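Local coordinates for Fe(2+) transporter FeoB (Methanocaldococcus jannaschii, PDB 2WJI), which probably transports ferrous iron across the cell membrane in a GTP-driven system, the part described here being its GTP-binding G domain, at residues K2-L8 and E50-D56; L23-N27 and E39-F45; L112-M118 and K140-A146. All coordinates share one frame; numbering follows the deposited sequence.

Contact 1 (K2-L8 and E50-D56); sequences KSYEIAL and EKFKVVD
Tyr-4 and Phe-52 stand alongside each other on neighbouring parallel strands, a nearly parallel pair (26° between planes) with centroids 5.3 Å apart, offset enough that little of one ring lies over the other. The touch is made by Tyr-4 CD2 and Phe-52 CE1, 3.6 Å apart. Both rings have CG opposite the carbonyl carbon (chi1 -62° for Tyr-4, -60° for Phe-52), a shared torsion that lays the two alongside. The outer edge of the Tyr-4 ring meets Glu-50, whose carboxylate carbon sits in the ring plane while the carboxylate itself is turned steeply against it. Tyr-4 OH lies 3.2 Å from Glu-50 OE2, and the other oxygen, OE1, forms a salt bridge with Lys-164. Ile-6 CD1 approaches the edge of the Phe-52 ring. Farther along, Val-54 CG1 fits against the branch point of Leu-8, 3.7 Å from its CG, and Phe-20 of helix 16-24 covers both residues. On the face that carries Ser-3, Glu-5, Ala-7 and Val-55, Ala-7 CB meets Val-55 CG1 at 3.6 Å, Tyr-76 of helix 68-80 touches both, and the Lys-53 chain runs out past Ser-3. Six backbone hydrogen bonds join the strands, from Lys-51 N to Lys-2 O through to Leu-8 N to Val-55 O. A leucine in place of Tyr-4 removes the hydroxyl and the ring, and would probably leave the Glu-50 carboxylate less firmly placed and the Phe-52 ring freer to shift. On the face of Tyr-4, Phe-52, Ile-6, Val-54 and Leu-8 the chemistry grades from hydroxyl and carboxylate to hydrocarbon, whereas the other carries Ser-3, Glu-5, Lys-51 and Lys-53. At the far end the buried carboxylate of Asp-56 turns to Lys-16 and Ser-17, consistent with its predicted place in the GTP site.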
loop_
_atom_site.group_PDB
_atom_site.type_symbol
_atom_site.label_atom_id
_atom_site.label_comp_id
_atom_site.label_asym_id
_atom_site.label_seq_id
_atom_site.Cartn_x
_atom_site.Cartn_y
_atom_site.Cartn_z
ATOM N N LYS A 2 -12.067 -3.997 -18.289
ATOM C CA LYS A 2 -12.467 -4.033 -16.879
ATOM C C LYS A 2 -11.502 -3.232 -16.018
ATOM O O LYS A 2 -10.289 -3.377 -16.149
ATOM C CB LYS A 2 -12.500 -5.475 -16.378
ATOM C CG LYS A 2 -12.698 -5.626 -14.879
ATOM C CD LYS A 2 -14.081 -5.178 -14.427
ATOM C CE LYS A 2 -14.377 -5.679 -13.028
ATOM N NZ LYS A 2 -15.740 -5.307 -12.572
ATOM N N SER A 3 -12.043 -2.398 -15.130
ATOM C CA SER A 3 -11.216 -1.599 -14.230
ATOM C C SER A 3 -11.544 -1.878 -12.765
ATOM O O SER A 3 -12.666 -2.259 -12.435
ATOM C CB SER A 3 -11.367 -0.107 -14.533
ATOM O OG SER A 3 -12.722 0.293 -14.432
ATOM N N TYR A 4 -10.544 -1.703 -11.904
ATOM C CA TYR A 4 -10.694 -1.845 -10.460
ATOM C C TYR A 4 -10.169 -0.590 -9.768
ATOM O O TYR A 4 -9.278 0.085 -10.293
ATOM C CB TYR A 4 -9.876 -3.034 -9.952
ATOM C CG TYR A 4 -10.287 -4.370 -10.508
ATOM C CD1 TYR A 4 -11.322 -5.087 -9.931
ATOM C CD2 TYR A 4 -9.616 -4.930 -11.594
ATOM C CE1 TYR A 4 -11.703 -6.322 -10.433
ATOM C CE2 TYR A 4 -9.996 -6.165 -12.106
ATOM C CZ TYR A 4 -11.039 -6.855 -11.518
ATOM O OH TYR A 4 -11.420 -8.084 -12.007
ATOM N N GLU A 5 -10.685 -0.297 -8.576
ATOM C CA GLU A 5 -10.200 0.848 -7.800
ATOM C C GLU A 5 -9.331 0.433 -6.617
ATOM O O GLU A 5 -9.754 -0.367 -5.778
ATOM C CB GLU A 5 -11.363 1.729 -7.335
ATOM C CG GLU A 5 -12.195 2.268 -8.486
ATOM C CD GLU A 5 -12.567 3.725 -8.294
ATOM O OE1 GLU A 5 -13.572 4.169 -8.893
ATOM O OE2 GLU A 5 -11.849 4.427 -7.547
ATOM N N ILE A 6 -8.123 0.997 -6.562
ATOM C CA ILE A 6 -7.110 0.640 -5.574
ATOM C C ILE A 6 -6.653 1.879 -4.810
ATOM O O ILE A 6 -6.413 2.924 -5.418
ATOM C CB ILE A 6 -5.879 -0.004 -6.290
ATOM C CG1 ILE A 6 -6.343 -1.035 -7.323
ATOM C CG2 ILE A 6 -4.919 -0.619 -5.296
ATOM C CD1 ILE A 6 -6.749 -2.361 -6.722
ATOM N N ALA A 7 -6.540 1.773 -3.484
ATOM C CA ALA A 7 -6.015 2.861 -2.663
ATOM C C ALA A 7 -4.734 2.435 -1.965
ATOM O O ALA A 7 -4.658 1.322 -1.447
ATOM C CB ALA A 7 -7.048 3.296 -1.619
ATOM N N LEU A 8 -3.741 3.325 -1.957
ATOM C CA LEU A 8 -2.514 3.137 -1.190
ATOM C C LEU A 8 -2.667 3.869 0.141
ATOM O O LEU A 8 -3.083 5.034 0.178
ATOM C CB LEU A 8 -1.313 3.708 -1.946
ATOM C CG LEU A 8 -1.178 3.293 -3.418
ATOM C CD1 LEU A 8 0.055 3.924 -4.064
ATOM C CD2 LEU A 8 -1.147 1.774 -3.554
ATOM N N GLU A 50 -6.285 -6.034 -17.599
ATOM C CA GLU A 50 -7.210 -5.278 -16.750
ATOM C C GLU A 50 -6.616 -3.959 -16.297
ATOM O O GLU A 50 -5.397 -3.803 -16.244
ATOM C CB GLU A 50 -7.676 -6.113 -15.552
ATOM C CG GLU A 50 -8.554 -7.307 -15.934
ATOM C CD GLU A 50 -8.831 -8.242 -14.763
ATOM O OE1 GLU A 50 -7.952 -8.381 -13.893
ATOM O OE2 GLU A 50 -9.925 -8.848 -14.715
ATOM N N LYS A 51 -7.482 -3.008 -15.961
ATOM C CA LYS A 51 -7.020 -1.685 -15.593
ATOM C C LYS A 51 -7.193 -1.450 -14.095
ATOM O O LYS A 51 -8.213 -1.809 -13.518
ATOM C CB LYS A 51 -7.746 -0.612 -16.406
ATOM C CG LYS A 51 -7.353 0.804 -16.023
ATOM C CD LYS A 51 -8.328 1.831 -16.579
ATOM C CE LYS A 51 -8.055 2.120 -18.050
ATOM N NZ LYS A 51 -8.668 3.414 -18.482
ATOM N N PHE A 52 -6.175 -0.862 -13.476
ATOM C CA PHE A 52 -6.170 -0.618 -12.042
ATOM C C PHE A 52 -5.952 0.866 -11.770
ATOM O O PHE A 52 -4.869 1.399 -12.011
ATOM C CB PHE A 52 -5.095 -1.481 -11.364
ATOM C CG PHE A 52 -5.306 -2.961 -11.558
ATOM C CD1 PHE A 52 -5.882 -3.730 -10.558
ATOM C CD2 PHE A 52 -4.974 -3.573 -12.761
ATOM C CE1 PHE A 52 -6.091 -5.095 -10.741
ATOM C CE2 PHE A 52 -5.185 -4.939 -12.954
ATOM C CZ PHE A 52 -5.744 -5.698 -11.940
ATOM N N LYS A 53 -7.004 1.534 -11.305
ATOM C CA LYS A 53 -6.940 2.944 -10.966
ATOM C C LYS A 53 -6.425 3.089 -9.535
ATOM O O LYS A 53 -6.950 2.473 -8.605
ATOM C CB LYS A 53 -8.321 3.599 -11.121
ATOM C CG LYS A 53 -8.890 3.497 -12.537
ATOM C CD LYS A 53 -10.382 3.827 -12.571
ATOM C CE LYS A 53 -10.973 3.604 -13.961
ATOM N NZ LYS A 53 -12.422 3.944 -14.010
ATOM N N VAL A 54 -5.392 3.904 -9.366
ATOM C CA VAL A 54 -4.705 4.005 -8.086
ATOM C C VAL A 54 -4.864 5.396 -7.482
ATOM O O VAL A 54 -4.688 6.410 -8.165
ATOM C CB VAL A 54 -3.208 3.685 -8.228
ATOM C CG1 VAL A 54 -2.523 3.679 -6.861
ATOM C CG2 VAL A 54 -3.003 2.347 -8.942
ATOM N N VAL A 55 -5.206 5.432 -6.198
ATOM C CA VAL A 55 -5.237 6.681 -5.449
ATOM C C VAL A 55 -4.304 6.583 -4.245
ATOM O O VAL A 55 -4.317 5.585 -3.516
ATOM C CB VAL A 55 -6.665 7.043 -4.986
ATOM C CG1 VAL A 55 -7.208 5.974 -4.063
ATOM C CG2 VAL A 55 -6.673 8.394 -4.295
ATOM N N ASP A 56 -3.493 7.622 -4.056
ATOM C CA ASP A 56 -2.507 7.675 -2.990
ATOM C C ASP A 56 -3.107 8.521 -1.874
ATOM O O ASP A 56 -3.267 9.732 -2.030
ATOM C CB ASP A 56 -1.225 8.315 -3.520
ATOM C CG ASP A 56 -0.025 8.110 -2.596
ATOM O OD1 ASP A 56 -0.186 7.510 -1.514
ATOM O OD2 ASP A 56 1.092 8.551 -2.962
#

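Contact 2 (L23-N27 and E39-F45); sequences LTGEN and EKKEGEF
With CG opposite its carbonyl carbon (chi1 -49°), Asn-27 turns its amide onto the backbone of Lys-40, while Phe-45 has CG between the backbone N and the carbonyl carbon (chi1 64°), which brings its ring alongside Leu-23. The amide grips Lys-40 twice, which fixes its rotation. Lys-40 N donates to Asn-27 OD1 at 2.9 Å in an almost straight bond, though tilted from the carbonyl plane, and Asn-27 ND2 returns a bond of 3.0 Å to a lone pair of Lys-40 O, which lies in the amide plane. Glu-39 CG packs against ND2. Leu-23 CD2 sits over a face of the Phe-45 ring, 4.0 Å from CE2. Glu-26 crosses Lys-40 at about a right angle, OE1 lying 3.1 Å from Lys-40 CD and the charged ends beyond salt-bridge distance. A water accepts from Glu-44 N and can donate to Glu-26 OE2, 2.9 Å away. Thr-24 OG1, also hydrogen-bonded to Phe-20 O, accepts from Glu-26 N, an ST turn that closes helix 16-24. The contact ties the end of this helix, which follows the P-loop, to the segment entering edge strand 42-47 and includes Glu-39 of the GTP site, within the G-domain fold.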
loop_
_atom_site.group_PDB
_atom_site.type_symbol
_atom_site.label_atom_id
_atom_site.label_comp_id
_atom_site.label_asym_id
_atom_site.label_seq_id
_atom_site.Cartn_x
_atom_site.Cartn_y
_atom_site.Cartn_z
ATOM N N LEU A 23 4.321 2.207 -9.903
ATOM C CA LEU A 23 3.177 1.478 -10.460
ATOM C C LEU A 23 2.589 2.171 -11.679
ATOM O O LEU A 23 2.254 1.527 -12.666
ATOM C CB LEU A 23 2.069 1.324 -9.410
ATOM C CG LEU A 23 2.255 0.314 -8.276
ATOM C CD1 LEU A 23 1.240 0.578 -7.171
ATOM C CD2 LEU A 23 2.158 -1.116 -8.793
ATOM N N THR A 24 2.454 3.491 -11.588
ATOM C CA THR A 24 1.654 4.259 -12.533
ATOM C C THR A 24 2.485 5.063 -13.527
ATOM O O THR A 24 1.969 5.499 -14.562
ATOM C CB THR A 24 0.746 5.238 -11.782
ATOM O OG1 THR A 24 1.555 6.235 -11.148
ATOM C CG2 THR A 24 -0.051 4.505 -10.722
ATOM N N GLY A 25 3.761 5.267 -13.206
ATOM C CA GLY A 25 4.651 6.049 -14.047
ATOM C C GLY A 25 4.450 7.548 -13.894
ATOM O O GLY A 25 5.009 8.339 -14.657
ATOM N N GLU A 26 3.646 7.939 -12.908
ATOM C CA GLU A 26 3.388 9.351 -12.640
ATOM C C GLU A 26 4.509 9.967 -11.805
ATOM O O GLU A 26 5.293 9.248 -11.177
ATOM C CB GLU A 26 2.047 9.526 -11.915
ATOM C CG GLU A 26 0.838 9.022 -12.694
ATOM C CD GLU A 26 0.513 9.895 -13.888
ATOM O OE1 GLU A 26 0.921 11.077 -13.890
ATOM O OE2 GLU A 26 -0.152 9.404 -14.825
ATOM N N ASN A 27 4.573 11.297 -11.801
ATOM C CA ASN A 27 5.554 12.032 -11.007
ATOM C C ASN A 27 6.954 11.445 -11.146
ATOM O O ASN A 27 7.512 10.924 -10.179
ATOM C CB ASN A 27 5.135 12.047 -9.534
ATOM C CG ASN A 27 3.685 12.455 -9.343
ATOM O OD1 ASN A 27 3.220 13.435 -9.925
ATOM N ND2 ASN A 27 2.964 11.701 -8.521
ATOM N N GLU A 39 2.596 16.985 -7.100
ATOM C CA GLU A 39 2.395 15.541 -7.109
ATOM C C GLU A 39 0.982 15.106 -7.485
ATOM O O GLU A 39 0.003 15.562 -6.903
ATOM C CB GLU A 39 2.781 14.939 -5.756
ATOM C CG GLU A 39 2.740 13.429 -5.744
ATOM C CD GLU A 39 3.251 12.839 -4.453
ATOM O OE1 GLU A 39 3.500 13.604 -3.501
ATOM O OE2 GLU A 39 3.400 11.605 -4.394
ATOM N N LYS A 40 0.886 14.217 -8.467
ATOM C CA LYS A 40 -0.386 13.589 -8.795
ATOM C C LYS A 40 -0.679 12.479 -7.791
ATOM O O LYS A 40 0.208 11.710 -7.421
ATOM C CB LYS A 40 -0.368 13.042 -10.223
ATOM C CG LYS A 40 -0.382 14.133 -11.283
ATOM C CD LYS A 40 -0.380 13.562 -12.686
ATOM C CE LYS A 40 -0.158 14.656 -13.717
ATOM N NZ LYS A 40 1.113 15.404 -13.479
ATOM N N LYS A 41 -1.926 12.418 -7.337
ATOM C CA LYS A 41 -2.337 11.434 -6.344
ATOM C C LYS A 41 -3.277 10.398 -6.963
ATOM O O LYS A 41 -3.729 9.478 -6.285
ATOM C CB LYS A 41 -3.025 12.128 -5.170
ATOM C CG LYS A 41 -2.323 13.400 -4.724
ATOM C CD LYS A 41 -1.155 13.109 -3.796
ATOM C CE LYS A 41 -1.639 12.852 -2.382
ATOM N NZ LYS A 41 -0.510 12.782 -1.427
ATOM N N GLU A 42 -3.573 10.565 -8.249
ATOM C CA GLU A 42 -4.381 9.597 -8.984
ATOM C C GLU A 42 -3.705 9.182 -10.281
ATOM O O GLU A 42 -3.101 10.006 -10.968
ATOM C CB GLU A 42 -5.775 10.151 -9.272
ATOM C CG GLU A 42 -6.753 9.950 -8.132
ATOM C CD GLU A 42 -8.101 10.595 -8.391
ATOM O OE1 GLU A 42 -8.185 11.841 -8.324
ATOM O OE2 GLU A 42 -9.078 9.855 -8.644
ATOM N N GLY A 43 -3.819 7.901 -10.614
ATOM C CA GLY A 43 -3.213 7.364 -11.818
ATOM C C GLY A 43 -3.728 5.965 -12.074
ATOM O O GLY A 43 -4.720 5.553 -11.477
ATOM N N GLU A 44 -3.057 5.229 -12.951
ATOM C CA GLU A 44 -3.465 3.863 -13.244
ATOM C C GLU A 44 -2.331 3.059 -13.872
ATOM O O GLU A 44 -1.373 3.625 -14.403
ATOM C CB GLU A 44 -4.694 3.856 -14.167
ATOM C CG GLU A 44 -4.453 4.500 -15.527
ATOM C CD GLU A 44 -5.680 4.488 -16.436
ATOM O OE1 GLU A 44 -5.524 4.176 -17.633
ATOM O OE2 GLU A 44 -6.795 4.792 -15.963
ATOM N N PHE A 45 -2.439 1.735 -13.781
ATOM C CA PHE A 45 -1.616 0.829 -14.572
ATOM C C PHE A 45 -2.483 -0.296 -15.114
ATOM O O PHE A 45 -3.598 -0.520 -14.646
ATOM C CB PHE A 45 -0.463 0.248 -13.754
ATOM C CG PHE A 45 -0.900 -0.620 -12.607
ATOM C CD1 PHE A 45 -1.022 -1.988 -12.767
ATOM C CD2 PHE A 45 -1.169 -0.067 -11.361
ATOM C CE1 PHE A 45 -1.416 -2.790 -11.712
ATOM C CE2 PHE A 45 -1.558 -0.864 -10.304
ATOM C CZ PHE A 45 -1.685 -2.232 -10.486
HETATM O O HOH W 1 -1.188 6.747 -14.564
#

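Contact 3 (L112-M118 and K140-A146); sequences LLALNKM and KVVPLSA. With GNP (phosphoaminophosphonic acid-guanylate ester), chain C.
Asn-116 OD1 accepts a hydrogen bond from Ala-146 N, 3.0 Å away and in the plane of the amide carbonyl, linking the end of strand 111-116 to the loop after strand 141-143. With CG opposite the backbone N (chi1 -159°), the Asn-116 amide reaches across to Ala-146 while ND2 comes within 3.2 Å of N7 of the bound nucleotide analogue; ND2 also bonds to Val-14 O of the P-loop, so this buried amide joins three elements of the pocket. Ala-146 N also approaches the guanine O6, at 2.9 Å. Lys-117 lies extended across one face of the guanine, its CG 3.6 Å from C6 of the nucleotide, and ends with NZ bonded to the ribose O4' and to Asn-13 O. Behind the pocket, Met-118 N donates to Leu-144 O at 3.2 Å, tying the start of helix 118-123 to the opposite loop. Four further backbone bonds pair the parallel strands, from Leu-113 N to Lys-140 O through to Leu-144 N to Leu-115 O. Val-141 sets CG2 beside Leu-113 CB and CG1 against Leu-115 CB, each 4.0 Å away, and helix 130-137 covers that side through Leu-137 and Val-130. Met-118, bent at chi2 and chi3, folds back alongside Pro-143. On the reverse face Leu-144 CD2 tucks against Ala-114 CB, and Leu-112 CD1 reaches Val-142 CG2 while pressing tightly on Lys-140 CB at 3.5 Å; helix 152-162 packs there through Ala-158 and Ile-152. Asn-116, Lys-117 and Asp-119 belong to the NKxD sequence (G4) of GTPases and Ser-145 and Ala-146 to the G5 loop, and their joining at the ends of two adjacent parallel strands forms the guanine-recognition site of the P-loop G domain.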
loop_
_atom_site.group_PDB
_atom_site.type_symbol
_atom_site.label_atom_id
_atom_site.label_comp_id
_atom_site.label_asym_id
_atom_site.label_seq_id
_atom_site.Cartn_x
_atom_site.Cartn_y
_atom_site.Cartn_z
ATOM N N LEU A 112 -4.350 -5.814 1.397
ATOM C CA LEU A 112 -3.130 -6.433 0.893
ATOM C C LEU A 112 -1.951 -5.635 1.429
ATOM O O LEU A 112 -1.940 -4.402 1.365
ATOM C CB LEU A 112 -3.097 -6.413 -0.630
ATOM C CG LEU A 112 -1.762 -6.831 -1.248
ATOM C CD1 LEU A 112 -1.395 -8.225 -0.788
ATOM C CD2 LEU A 112 -1.820 -6.777 -2.775
ATOM N N LEU A 113 -0.958 -6.341 1.952
ATOM C CA LEU A 113 0.156 -5.696 2.627
ATOM C C LEU A 113 1.382 -5.622 1.719
ATOM O O LEU A 113 1.885 -6.644 1.257
ATOM C CB LEU A 113 0.489 -6.467 3.902
ATOM C CG LEU A 113 0.700 -5.636 5.165
ATOM C CD1 LEU A 113 -0.430 -4.643 5.298
ATOM C CD2 LEU A 113 0.768 -6.537 6.389
ATOM N N ALA A 114 1.842 -4.406 1.450
ATOM C CA ALA A 114 3.082 -4.189 0.725
ATOM C C ALA A 114 4.167 -3.805 1.725
ATOM O O ALA A 114 4.128 -2.730 2.326
ATOM C CB ALA A 114 2.901 -3.109 -0.335
ATOM N N LEU A 115 5.134 -4.703 1.885
ATOM C CA LEU A 115 6.174 -4.593 2.896
ATOM C C LEU A 115 7.421 -4.002 2.252
ATOM O O LEU A 115 8.219 -4.714 1.625
ATOM C CB LEU A 115 6.451 -5.979 3.474
ATOM C CG LEU A 115 7.443 -6.149 4.621
ATOM C CD1 LEU A 115 6.940 -5.479 5.890
ATOM C CD2 LEU A 115 7.671 -7.630 4.851
ATOM N N ASN A 116 7.553 -2.689 2.389
ATOM C CA ASN A 116 8.563 -1.914 1.697
ATOM C C ASN A 116 9.870 -1.766 2.480
ATOM O O ASN A 116 9.951 -2.104 3.662
ATOM C CB ASN A 116 7.997 -0.535 1.351
ATOM C CG ASN A 116 8.753 0.138 0.224
ATOM O OD1 ASN A 116 9.311 -0.530 -0.641
ATOM N ND2 ASN A 116 8.761 1.468 0.220
ATOM N N LYS A 117 10.893 -1.265 1.794
ATOM C CA LYS A 117 12.202 -1.014 2.380
ATOM C C LYS A 117 12.884 -2.301 2.842
ATOM O O LYS A 117 13.596 -2.307 3.846
ATOM C CB LYS A 117 12.098 0.005 3.524
ATOM C CG LYS A 117 11.415 1.307 3.109
ATOM C CD LYS A 117 11.585 2.400 4.172
ATOM C CE LYS A 117 10.995 3.714 3.681
ATOM N NZ LYS A 117 11.321 4.861 4.579
ATOM N N MET A 118 12.677 -3.386 2.099
ATOM C CA MET A 118 13.288 -4.663 2.460
ATOM C C MET A 118 14.798 -4.567 2.364
ATOM O O MET A 118 15.520 -5.260 3.082
ATOM C CB MET A 118 12.774 -5.802 1.570
ATOM C CG MET A 118 11.324 -6.201 1.825
ATOM S SD MET A 118 11.067 -7.063 3.393
ATOM C CE MET A 118 11.865 -8.633 3.045
ATOM N N LYS A 140 -2.435 -11.204 2.552
ATOM C CA LYS A 140 -1.280 -11.452 1.694
ATOM C C LYS A 140 -0.214 -10.372 1.888
ATOM O O LYS A 140 -0.539 -9.189 2.037
ATOM C CB LYS A 140 -1.718 -11.511 0.233
ATOM C CG LYS A 140 -1.186 -12.722 -0.516
ATOM C CD LYS A 140 -1.516 -14.015 0.233
ATOM C CE LYS A 140 -3.008 -14.130 0.542
ATOM N NZ LYS A 140 -3.285 -15.047 1.691
ATOM N N VAL A 141 1.051 -10.782 1.894
ATOM C CA VAL A 141 2.164 -9.866 2.108
ATOM C C VAL A 141 3.123 -9.879 0.929
ATOM O O VAL A 141 3.619 -10.934 0.536
ATOM C CB VAL A 141 2.968 -10.223 3.378
ATOM C CG1 VAL A 141 4.206 -9.346 3.474
ATOM C CG2 VAL A 141 2.102 -10.073 4.622
ATOM N N VAL A 142 3.391 -8.704 0.372
ATOM C CA VAL A 142 4.323 -8.590 -0.745
ATOM C C VAL A 142 5.588 -7.856 -0.332
ATOM O O VAL A 142 5.554 -6.656 -0.078
ATOM C CB VAL A 142 3.688 -7.832 -1.927
ATOM C CG1 VAL A 142 4.633 -7.826 -3.119
ATOM C CG2 VAL A 142 2.353 -8.447 -2.299
ATOM N N PRO A 143 6.720 -8.574 -0.270
ATOM C CA PRO A 143 7.987 -7.929 0.092
ATOM C C PRO A 143 8.553 -7.128 -1.076
ATOM O O PRO A 143 8.638 -7.641 -2.182
ATOM C CB PRO A 143 8.914 -9.113 0.402
ATOM C CG PRO A 143 8.026 -10.324 0.491
ATOM C CD PRO A 143 6.842 -10.036 -0.369
ATOM N N LEU A 144 8.947 -5.884 -0.848
ATOM C CA LEU A 144 9.566 -5.136 -1.932
ATOM C C LEU A 144 10.547 -4.070 -1.474
ATOM O O LEU A 144 10.636 -3.753 -0.289
ATOM C CB LEU A 144 8.504 -4.531 -2.852
ATOM C CG LEU A 144 7.546 -3.467 -2.323
ATOM C CD1 LEU A 144 6.898 -2.740 -3.480
ATOM C CD2 LEU A 144 6.491 -4.077 -1.411
ATOM N N SER A 145 11.296 -3.535 -2.431
ATOM C CA SER A 145 12.142 -2.376 -2.189
ATOM C C SER A 145 11.885 -1.399 -3.324
ATOM O O SER A 145 12.541 -1.463 -4.369
ATOM C CB SER A 145 13.618 -2.771 -2.142
ATOM O OG SER A 145 13.840 -3.777 -1.169
ATOM N N ALA A 146 10.933 -0.501 -3.110
ATOM C CA ALA A 146 10.399 0.331 -4.184
ATOM C C ALA A 146 11.386 1.334 -4.767
ATOM O O ALA A 146 11.318 1.656 -5.962
ATOM C CB ALA A 146 9.141 1.039 -3.720
HETATM P PG GNP C . 4.565 10.874 2.856
HETATM O O1G GNP C . 3.667 11.107 1.683
HETATM O O2G GNP C . 3.856 10.261 4.049
HETATM O O3G GNP C . 5.120 12.255 3.108
HETATM N N3B GNP C . 5.790 9.920 2.451
HETATM P PB GNP C . 5.764 8.652 1.472
HETATM O O1B GNP C . 5.071 7.531 2.138
HETATM O O2B GNP C . 5.200 9.073 0.190
HETATM O O3A GNP C . 7.213 8.203 1.224
HETATM P PA GNP C . 8.076 8.457 -0.036
HETATM O O1A GNP C . 7.724 7.456 -1.076
HETATM O O2A GNP C . 8.047 9.878 -0.451
HETATM O "O5'" GNP C . 9.539 8.128 0.418
HETATM C "C5'" GNP C . 9.933 8.382 1.760
HETATM C "C4'" GNP C . 11.416 8.103 1.920
HETATM O "O4'" GNP C . 11.663 6.673 1.996
HETATM C "C3'" GNP C . 12.288 8.625 0.782
HETATM O "O3'" GNP C . 13.550 9.025 1.303
HETATM C "C2'" GNP C . 12.455 7.397 -0.087
HETATM O "O2'" GNP C . 13.653 7.436 -0.831
HETATM C "C1'" GNP C . 12.561 6.315 0.976
HETATM N N9 GNP C . 12.223 5.009 0.436
HETATM C C8 GNP C . 11.116 4.690 -0.318
HETATM N N7 GNP C . 11.092 3.435 -0.675
HETATM C C5 GNP C . 12.260 2.894 -0.137
HETATM C C6 GNP C . 12.777 1.576 -0.194
HETATM O O6 GNP C . 12.291 0.583 -0.759
HETATM N N1 GNP C . 13.993 1.455 0.485
HETATM C C2 GNP C . 14.631 2.485 1.142
HETATM N N2 GNP C . 15.797 2.180 1.741
HETATM N N3 GNP C . 14.151 3.723 1.205
HETATM C C4 GNP C . 12.971 3.856 0.546
#

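Overall arrangement
All three contacts belong to one six-stranded sheet. Contacts 1 and 2 adjoin, their centres about 10 Å apart: strand 50-56 pairs with strand 3-9 on one flank and with antiparallel strand 42-47 on the other, through Val-54 N to Gly-43 O (2.8 Å) and Phe-52 N to Phe-45 O (2.9 Å). Contact 3 closes the opposite edge, its centre about 18 Å from either of the others and its nearest atoms about 7 Å from theirs. Strand 84-90 lies between contacts 1 and 3. Contact 3 holds the nucleotide base, whereas the side chains of Asp-56 (contact 1) and Glu-39 (contact 2) lie about 5 Å and 4 Å from the magnesium ion.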